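Local coordinates for protein peptidase M14, carboxypeptidase A (Thermoplasmatales archaeon SCGC AB-540-F20, PDB 4XED) that probably serves as a calcium-binding PKD accessory domain of an M14-like carboxypeptidase, a beta-sandwich module of the E-set clan, at residues T67-K79 with E87-K99. Numbering follows the deposited sequence.
Sequences TWDKKGTYVVRAK and ESSWGTLEVTMPK. With EDO (1,2-ethanediol), chain C.
G72 to A78 pairs with G91 to M97 in the antiparallel beta hairpin that closes one sheet of this PKD beta-sandwich. Eight backbone hydrogen bonds join the strands in four reciprocal pairs, V95 N to Y74 O the straightest (174°, 2.8 Å). Beside R77, the W90 indole lies between two basic chains. The R77 guanidinium lies flat on it, planes 16° apart, CZ 3.6 Å from the centroid of the W90 five-membered ring, a cation-pi stack; E43 takes R77 NE in a salt bridge. Over the opposite indole face runs K79, its CG between backbone N and carbonyl carbon (chi1 64°) and its chain extended, putting CD 3.8 Å from the six-membered centroid. K79 NZ forms a salt bridge with E87 OE1 (2.9 Å), on its syn side, and donates to O1 of a 1,2-ethanediol (2.8 Å), probably from crystallisation. Cut back to an alanine, W90 would probably leave the R77 guanidinium without its stacking partner and strip K79 of the indole face it covers. One water links T73 OG1 and T96 OG1. On the face with Y74 and V76, V95 CG1 makes a CH-pi contact over the W68 ring, 3.9 Å from CH2, and CE of selenomethionine M97 meets W68 CE3 obliquely at 3.9 Å. This inner face, with A78 and L93, packs on strand 24-29 of the other sheet, while strand 38-43 flanks 72-82, leaving 91-97 outermost.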
ATOM      1  N   THR A  67       6.851  -3.359  10.782  1.00  9.38           N
ATOM      2  CA  THR A  67       6.758  -3.800  12.172  1.00 10.14           C
ATOM      3  C   THR A  67       6.054  -2.694  12.957  1.00  9.66           C
ATOM      4  O   THR A  67       6.381  -1.515  12.777  1.00 11.59           O
ATOM      5  CB  THR A  67       8.178  -4.042  12.776  1.00 12.46           C
ATOM      6  OG1 THR A  67       8.907  -4.927  11.923  1.00 13.45           O
ATOM      7  CG2 THR A  67       8.095  -4.646  14.115  1.00 13.02           C
ATOM      8  N   TRP A  68       5.076  -3.052  13.777  1.00 10.39           N
ATOM      9  CA  TRP A  68       4.414  -2.097  14.667  1.00 10.38           C
ATOM     10  C   TRP A  68       4.912  -2.339  16.097  1.00 13.47           C
ATOM     11  O   TRP A  68       4.950  -3.478  16.569  1.00 14.13           O
ATOM     12  CB  TRP A  68       2.898  -2.267  14.614  1.00  9.67           C
ATOM     13  CG  TRP A  68       2.268  -1.877  13.294  1.00  8.54           C
ATOM     14  CD1 TRP A  68       1.731  -0.656  12.990  1.00  9.97           C
ATOM     15  CD2 TRP A  68       2.093  -2.686  12.125  1.00  7.09           C
ATOM     16  NE1 TRP A  68       1.224  -0.650  11.715  1.00  9.46           N
ATOM     17  CE2 TRP A  68       1.436  -1.882  11.159  1.00  7.17           C
ATOM     18  CE3 TRP A  68       2.432  -3.997  11.784  1.00  9.17           C
ATOM     19  CZ2 TRP A  68       1.126  -2.348   9.872  1.00  8.45           C
ATOM     20  CZ3 TRP A  68       2.105  -4.450  10.523  1.00 10.80           C
ATOM     21  CH2 TRP A  68       1.451  -3.629   9.595  1.00  8.63           C
ATOM     22  N   ASP A  69       5.301  -1.282  16.793  0.51 14.59           N
ATOM     23  CA  ASP A  69       5.910  -1.453  18.111  0.51 16.39           C
ATOM     24  C   ASP A  69       4.997  -0.961  19.229  0.51 16.15           C
ATOM     25  O   ASP A  69       5.463  -0.690  20.332  0.51 17.29           O
ATOM     26  CB  ASP A  69       7.266  -0.743  18.187  0.51 17.99           C
ATOM     27  CG  ASP A  69       8.346  -1.416  17.339  0.51 19.61           C
ATOM     28  OD1 ASP A  69       8.351  -2.662  17.200  0.51 22.23           O
ATOM     29  OD2 ASP A  69       9.211  -0.678  16.827  0.51 24.83           O
ATOM     30  N   LYS A  70       3.706  -0.831  18.951  0.51 15.55           N
ATOM     31  CA  LYS A  70       2.724  -0.477  19.972  0.51 15.43           C
ATOM     32  C   LYS A  70       1.444  -1.220  19.667  0.51 14.55           C
ATOM     33  O   LYS A  70       1.077  -1.421  18.519  0.51 13.22           O
ATOM     34  CB  LYS A  70       2.434   1.037  19.985  0.51 17.33           C
ATOM     35  CG  LYS A  70       3.653   1.922  20.228  0.51 21.42           C
ATOM     36  CD  LYS A  70       3.373   3.424  19.971  0.51 25.40           C
ATOM     37  CE  LYS A  70       4.670   4.267  20.025  0.51 27.30           C
ATOM     38  NZ  LYS A  70       4.473   5.753  19.916  0.51 24.73           N
ATOM     39  N   LYS A  71       0.754  -1.619  20.720  0.51 13.15           N
ATOM     40  CA  LYS A  71      -0.570  -2.181  20.593  0.51 13.53           C
ATOM     41  C   LYS A  71      -1.453  -1.224  19.806  0.51 12.50           C
ATOM     42  O   LYS A  71      -1.276  -0.008  19.848  0.51 14.24           O
ATOM     43  CB  LYS A  71      -1.185  -2.434  21.976  0.51 15.59           C
ATOM     44  CG  LYS A  71      -1.450  -1.171  22.742  0.51 19.10           C
ATOM     45  CD  LYS A  71      -1.895  -1.470  24.160  0.51 20.70           C
ATOM     46  CE  LYS A  71      -2.033  -0.194  24.961  0.51 21.07           C
ATOM     47  NZ  LYS A  71      -2.301  -0.522  26.363  0.51 19.58           N
ATOM     48  N   GLY A  72      -2.409  -1.781  19.083  1.00 13.56           N
ATOM     49  CA  GLY A  72      -3.358  -0.971  18.361  1.00 14.41           C
ATOM     50  C   GLY A  72      -3.978  -1.656  17.187  1.00 11.35           C
ATOM     51  O   GLY A  72      -3.620  -2.767  16.843  1.00 12.45           O
ATOM     52  N   THR A  73      -4.938  -0.976  16.593  1.00 13.05           N
ATOM     53  CA  THR A  73      -5.512  -1.385  15.340  1.00 13.27           C
ATOM     54  C   THR A  73      -5.087  -0.350  14.304  1.00 14.24           C
ATOM     55  O   THR A  73      -5.365   0.836  14.470  1.00 16.92           O
ATOM     56  CB  THR A  73      -7.042  -1.447  15.458  1.00 14.45           C
ATOM     57  OG1 THR A  73      -7.418  -2.414  16.445  1.00 18.99           O
ATOM     58  CG2 THR A  73      -7.676  -1.818  14.144  1.00 19.15           C
ATOM     59  N   TYR A  74      -4.422  -0.798  13.246  1.00  9.38           N
ATOM     60  CA  TYR A  74      -3.770   0.075  12.278  1.00  9.35           C
ATOM     61  C   TYR A  74      -4.423  -0.068  10.909  1.00  7.95           C
ATOM     62  O   TYR A  74      -4.570  -1.180  10.389  1.00 11.98           O
ATOM     63  CB  TYR A  74      -2.276  -0.281  12.219  1.00  9.71           C
ATOM     64  CG  TYR A  74      -1.588  -0.064  13.559  1.00  9.36           C
ATOM     65  CD1 TYR A  74      -1.183   1.211  13.920  1.00 10.43           C
ATOM     66  CD2 TYR A  74      -1.316  -1.112  14.433  1.00 10.07           C
ATOM     67  CE1 TYR A  74      -0.572   1.440  15.123  1.00 11.18           C
ATOM     68  CE2 TYR A  74      -0.687  -0.888  15.629  1.00 11.25           C
ATOM     69  CZ  TYR A  74      -0.316   0.396  15.954  1.00 12.15           C
ATOM     70  OH  TYR A  74       0.319   0.688  17.132  1.00 14.16           O
ATOM     71  N   VAL A  75      -4.751   1.061  10.309  1.00  7.89           N
ATOM     72  CA  VAL A  75      -5.344   1.046   8.982  1.00  7.18           C
ATOM     73  C   VAL A  75      -4.247   1.276   7.954  1.00  6.19           C
ATOM     74  O   VAL A  75      -3.758   2.398   7.782  1.00  7.20           O
ATOM     75  CB  VAL A  75      -6.443   2.088   8.844  1.00 10.09           C
ATOM     76  CG1 VAL A  75      -7.100   1.933   7.515  1.00 12.05           C
ATOM     77  CG2 VAL A  75      -7.457   1.933   9.964  1.00 13.18           C
ATOM     78  N   VAL A  76      -3.813   0.190   7.314  1.00  5.89           N
ATOM     79  CA  VAL A  76      -2.826   0.285   6.258  1.00  5.34           C
ATOM     80  C   VAL A  76      -3.581   0.734   4.994  1.00  5.07           C
ATOM     81  O   VAL A  76      -4.625   0.156   4.660  1.00  6.89           O
ATOM     82  CB  VAL A  76      -2.147  -1.061   6.014  1.00  6.27           C
ATOM     83  CG1 VAL A  76      -1.203  -1.002   4.844  1.00  7.81           C
ATOM     84  CG2 VAL A  76      -1.441  -1.522   7.281  1.00  8.21           C
ATOM     85  N   ARG A  77      -3.086   1.758   4.312  1.00  5.53           N
ATOM     86  CA  ARG A  77      -3.749   2.248   3.106  1.00  5.92           C
ATOM     87  C   ARG A  77      -2.723   2.435   2.009  1.00  5.91           C
ATOM     88  O   ARG A  77      -1.553   2.773   2.270  1.00  6.54           O
ATOM     89  CB  ARG A  77      -4.483   3.573   3.362  1.00  7.14           C
ATOM     90  CG  ARG A  77      -5.453   3.517   4.523  1.00  7.39           C
ATOM     91  CD  ARG A  77      -6.485   4.628   4.391  1.00  7.97           C
ATOM     92  NE  ARG A  77      -5.885   5.950   4.394  1.00  7.67           N
ATOM     93  CZ  ARG A  77      -6.535   7.065   4.100  1.00  6.96           C
ATOM     94  NH1 ARG A  77      -7.829   7.046   3.797  1.00  7.92           N
ATOM     95  NH2 ARG A  77      -5.900   8.209   4.148  1.00  7.96           N
ATOM     96  N   ALA A  78      -3.165   2.228   0.768  1.00  5.55           N
ATOM     97  CA  ALA A  78      -2.312   2.463  -0.378  1.00  4.96           C
ATOM     98  C   ALA A  78      -3.096   3.088  -1.505  1.00  4.81           C
ATOM     99  O   ALA A  78      -4.196   2.667  -1.825  1.00  5.45           O
ATOM    100  CB  ALA A  78      -1.662   1.178  -0.844  1.00  6.90           C
ATOM    101  N   LYS A  79      -2.502   4.109  -2.117  1.00  4.83           N
ATOM    102  CA  LYS A  79      -3.010   4.708  -3.366  1.00  4.72           C
ATOM    103  C   LYS A  79      -1.870   4.726  -4.385  1.00  5.16           C
ATOM    104  O   LYS A  79      -0.707   4.500  -4.020  1.00  6.03           O
ATOM    105  CB  LYS A  79      -3.611   6.093  -3.134  1.00  7.03           C
ATOM    106  CG  LYS A  79      -2.621   7.125  -2.664  1.00  6.35           C
ATOM    107  CD  LYS A  79      -3.251   8.512  -2.495  1.00  8.35           C
ATOM    108  CE  LYS A  79      -2.278   9.457  -1.753  1.00  9.66           C
ATOM    109  NZ  LYS A  79      -2.792  10.878  -1.765  1.00 12.10           N
ATOM    110  N   GLU A  87      -4.132  10.467  -9.644  1.00  6.49           N
ATOM    111  CA  GLU A  87      -4.132   9.622  -8.458  1.00  6.99           C
ATOM    112  C   GLU A  87      -5.391   8.782  -8.302  1.00  6.88           C
ATOM    113  O   GLU A  87      -6.509   9.251  -8.514  1.00  7.86           O
ATOM    114  CB  GLU A  87      -3.976  10.471  -7.185  1.00  9.38           C
ATOM    115  CG  GLU A  87      -2.662  11.257  -7.026  1.00 13.78           C
ATOM    116  CD  GLU A  87      -2.459  11.917  -5.631  1.00 14.91           C
ATOM    117  OE1 GLU A  87      -2.977  11.397  -4.606  1.00 14.75           O
ATOM    118  OE2 GLU A  87      -1.739  12.938  -5.559  1.00 19.16           O
ATOM    119  N   SER A  88      -5.206   7.545  -7.843  1.00  5.81           N
ATOM    120  CA  SER A  88      -6.294   6.646  -7.468  1.00  5.79           C
ATOM    121  C   SER A  88      -6.864   6.955  -6.087  1.00  5.67           C
ATOM    122  O   SER A  88      -6.325   7.733  -5.330  1.00  6.50           O
ATOM    123  CB  SER A  88      -5.784   5.208  -7.461  1.00  6.12           C
ATOM    124  OG  SER A  88      -5.039   4.921  -6.287  1.00  5.54           O
ATOM    125  N   SER A  89      -7.963   6.282  -5.775  1.00  5.32           N
ATOM    126  CA  SER A  89      -8.476   6.179  -4.415  1.00  5.37           C
ATOM    127  C   SER A  89      -7.635   5.189  -3.587  1.00  5.44           C
ATOM    128  O   SER A  89      -6.727   4.568  -4.116  1.00  5.79           O
ATOM    129  CB  SER A  89      -9.955   5.800  -4.433  1.00  6.01           C
ATOM    130  OG  SER A  89     -10.711   6.925  -4.792  1.00  6.25           O
ATOM    131  N   TRP A  90      -7.962   5.019  -2.315  1.00  5.66           N
ATOM    132  CA  TRP A  90      -7.150   4.205  -1.447  1.00  5.27           C
ATOM    133  C   TRP A  90      -7.711   2.800  -1.293  1.00  5.51           C
ATOM    134  O   TRP A  90      -8.929   2.621  -1.087  1.00  7.45           O
ATOM    135  CB  TRP A  90      -7.183   4.782  -0.049  1.00  6.00           C
ATOM    136  CG  TRP A  90      -6.674   6.153   0.198  1.00  6.29           C
ATOM    137  CD1 TRP A  90      -7.392   7.305   0.254  1.00  9.34           C
ATOM    138  CD2 TRP A  90      -5.329   6.490   0.546  1.00  6.83           C
ATOM    139  NE1 TRP A  90      -6.571   8.343   0.601  1.00  9.68           N
ATOM    140  CE2 TRP A  90      -5.299   7.874   0.795  1.00  7.86           C
ATOM    141  CE3 TRP A  90      -4.150   5.763   0.673  1.00  6.56           C
ATOM    142  CZ2 TRP A  90      -4.145   8.543   1.170  1.00  8.54           C
ATOM    143  CZ3 TRP A  90      -2.991   6.439   1.079  1.00  7.47           C
ATOM    144  CH2 TRP A  90      -3.013   7.813   1.316  1.00  8.41           C
ATOM    145  N   GLY A  91      -6.834   1.806  -1.318  1.00  5.20           N
ATOM    146  CA  GLY A  91      -7.158   0.471  -0.845  1.00  5.05           C
ATOM    147  C   GLY A  91      -6.744   0.398   0.611  1.00  4.90           C
ATOM    148  O   GLY A  91      -5.823   1.117   1.025  1.00  7.35           O
ATOM    149  N   THR A  92      -7.432  -0.407   1.414  1.00  5.02           N
ATOM    150  CA  THR A  92      -7.176  -0.449   2.851  1.00  5.66           C
ATOM    151  C   THR A  92      -7.242  -1.860   3.424  1.00  5.50           C
ATOM    152  O   THR A  92      -8.016  -2.718   2.943  1.00  6.48           O
ATOM    153  CB  THR A  92      -8.155   0.463   3.654  1.00  7.99           C
ATOM    154  OG1 THR A  92      -9.419  -0.175   3.841  1.00 12.00           O
ATOM    155  CG2 THR A  92      -8.375   1.821   2.986  1.00  7.29           C
ATOM    156  N   LEU A  93      -6.423  -2.085   4.452  1.00  5.25           N
ATOM    157  CA  LEU A  93      -6.409  -3.329   5.220  1.00  5.85           C
ATOM    158  C   LEU A  93      -6.173  -2.984   6.670  1.00  4.68           C
ATOM    159  O   LEU A  93      -5.197  -2.315   7.005  1.00  6.66           O
ATOM    160  CB  LEU A  93      -5.270  -4.219   4.734  1.00  6.36           C
ATOM    161  CG  LEU A  93      -5.200  -5.622   5.328  1.00  7.07           C
ATOM    162  CD1 LEU A  93      -6.383  -6.504   4.921  1.00  8.12           C
ATOM    163  CD2 LEU A  93      -3.890  -6.310   4.966  1.00  9.93           C
ATOM    164  N   GLU A  94      -7.041  -3.492   7.544  1.00  5.44           N
ATOM    165  CA  GLU A  94      -6.925  -3.251   8.986  1.00  7.44           C
ATOM    166  C   GLU A  94      -6.078  -4.344   9.644  1.00  7.22           C
ATOM    167  O   GLU A  94      -6.393  -5.537   9.540  1.00  8.67           O
ATOM    168  CB  GLU A  94      -8.321  -3.195   9.583  1.00 10.87           C
ATOM    169  CG  GLU A  94      -8.386  -3.002  11.051  1.00 17.34           C
ATOM    170  CD  GLU A  94      -9.710  -3.501  11.626  1.00 23.67           C
ATOM    171  OE1 GLU A  94      -9.860  -4.740  11.856  1.00 24.26           O
ATOM    172  OE2 GLU A  94     -10.592  -2.643  11.830  1.00 24.27           O
ATOM    173  N   VAL A  95      -5.028  -3.924  10.340  1.00  6.86           N
ATOM    174  CA  VAL A  95      -4.095  -4.851  10.980  1.00  7.03           C
ATOM    175  C   VAL A  95      -4.123  -4.619  12.491  1.00  8.65           C
ATOM    176  O   VAL A  95      -3.889  -3.504  12.974  1.00  9.29           O
ATOM    177  CB  VAL A  95      -2.687  -4.574  10.465  1.00  7.79           C
ATOM    178  CG1 VAL A  95      -1.682  -5.466  11.130  1.00 11.82           C
ATOM    179  CG2 VAL A  95      -2.642  -4.798   8.936  1.00  9.14           C
ATOM    180  N   THR A  96      -4.413  -5.677  13.240  1.00  8.20           N
ATOM    181  CA  THR A  96      -4.521  -5.609  14.699  1.00  8.23           C
ATOM    182  C   THR A  96      -3.258  -6.173  15.361  1.00  9.26           C
ATOM    183  O   THR A  96      -2.794  -7.249  15.035  1.00 11.39           O
ATOM    184  CB  THR A  96      -5.764  -6.378  15.185  1.00 10.72           C
ATOM    185  OG1 THR A  96      -6.925  -5.809  14.566  1.00 13.95           O
ATOM    186  CG2 THR A  96      -5.905  -6.289  16.670  1.00 12.74           C
HETATM  187  N   MSE A  97      -2.765  -5.422  16.338  1.00  9.58           N
HETATM  188  CA  MSE A  97      -1.619  -5.782  17.170  1.00 11.95           C
HETATM  189  C   MSE A  97      -2.053  -5.690  18.613  1.00 12.42           C
HETATM  190  O   MSE A  97      -1.981  -4.626  19.205  1.00 15.48           O
HETATM  191  CB  MSE A  97      -0.505  -4.792  16.889  1.00 14.09           C
HETATM  192  CG  MSE A  97       0.015  -4.875  15.451  1.00 14.71           C
HETATM  193 SE   MSE A  97       1.122  -6.470  15.198  0.57 18.51          SE
HETATM  194  CE  MSE A  97       0.540  -6.950  13.412  1.00 18.80           C
ATOM    195  N   PRO A  98      -2.551  -6.795  19.156  1.00 12.07           N
ATOM    196  CA  PRO A  98      -3.156  -6.753  20.494  1.00 15.16           C
ATOM    197  C   PRO A  98      -2.153  -6.847  21.626  1.00 20.05           C
ATOM    198  O   PRO A  98      -2.398  -6.284  22.716  1.00 21.21           O
ATOM    199  CB  PRO A  98      -4.079  -7.966  20.494  1.00 17.92           C
ATOM    200  CG  PRO A  98      -3.502  -8.888  19.490  1.00 17.01           C
ATOM    201  CD  PRO A  98      -2.814  -8.065  18.466  1.00 12.77           C
ATOM    202  N   LYS A  99      -1.068  -7.574  21.386  1.00 24.93           N
ATOM    203  CA  LYS A  99      -0.020  -7.784  22.400  1.00 31.23           C
ATOM    204  C   LYS A  99       1.305  -8.060  21.694  1.00 33.43           C
ATOM    205  O   LYS A  99       1.323  -8.216  20.468  1.00 31.22           O
ATOM    206  CB  LYS A  99      -0.334  -8.973  23.339  1.00 33.25           C
ATOM    207  CG  LYS A  99      -1.740  -9.030  23.958  1.00 38.59           C
ATOM    208  CD  LYS A  99      -2.418 -10.368  23.696  1.00 43.03           C
ATOM    209  CE  LYS A  99      -1.834 -11.464  24.569  1.00 44.70           C
ATOM    210  NZ  LYS A  99      -2.865 -12.123  25.438  1.00 44.43           N
ATOM    211  OXT LYS A  99       2.364  -8.141  22.334  1.00 35.62           O
TER
HETATM  212  C1  EDO C 102      -0.711  12.552   0.725  1.00 32.83           C
HETATM  213  O1  EDO C 102      -0.756  12.439  -0.689  1.00 29.92           O
HETATM  214  C2  EDO C 102      -1.781  11.640   1.301  1.00 33.00           C
HETATM  215  O2  EDO C 102      -2.149  12.112   2.605  1.00 33.46           O
HETATM  216  O   HOH W   1      -8.902  -4.542  16.095  1.00 37.30           O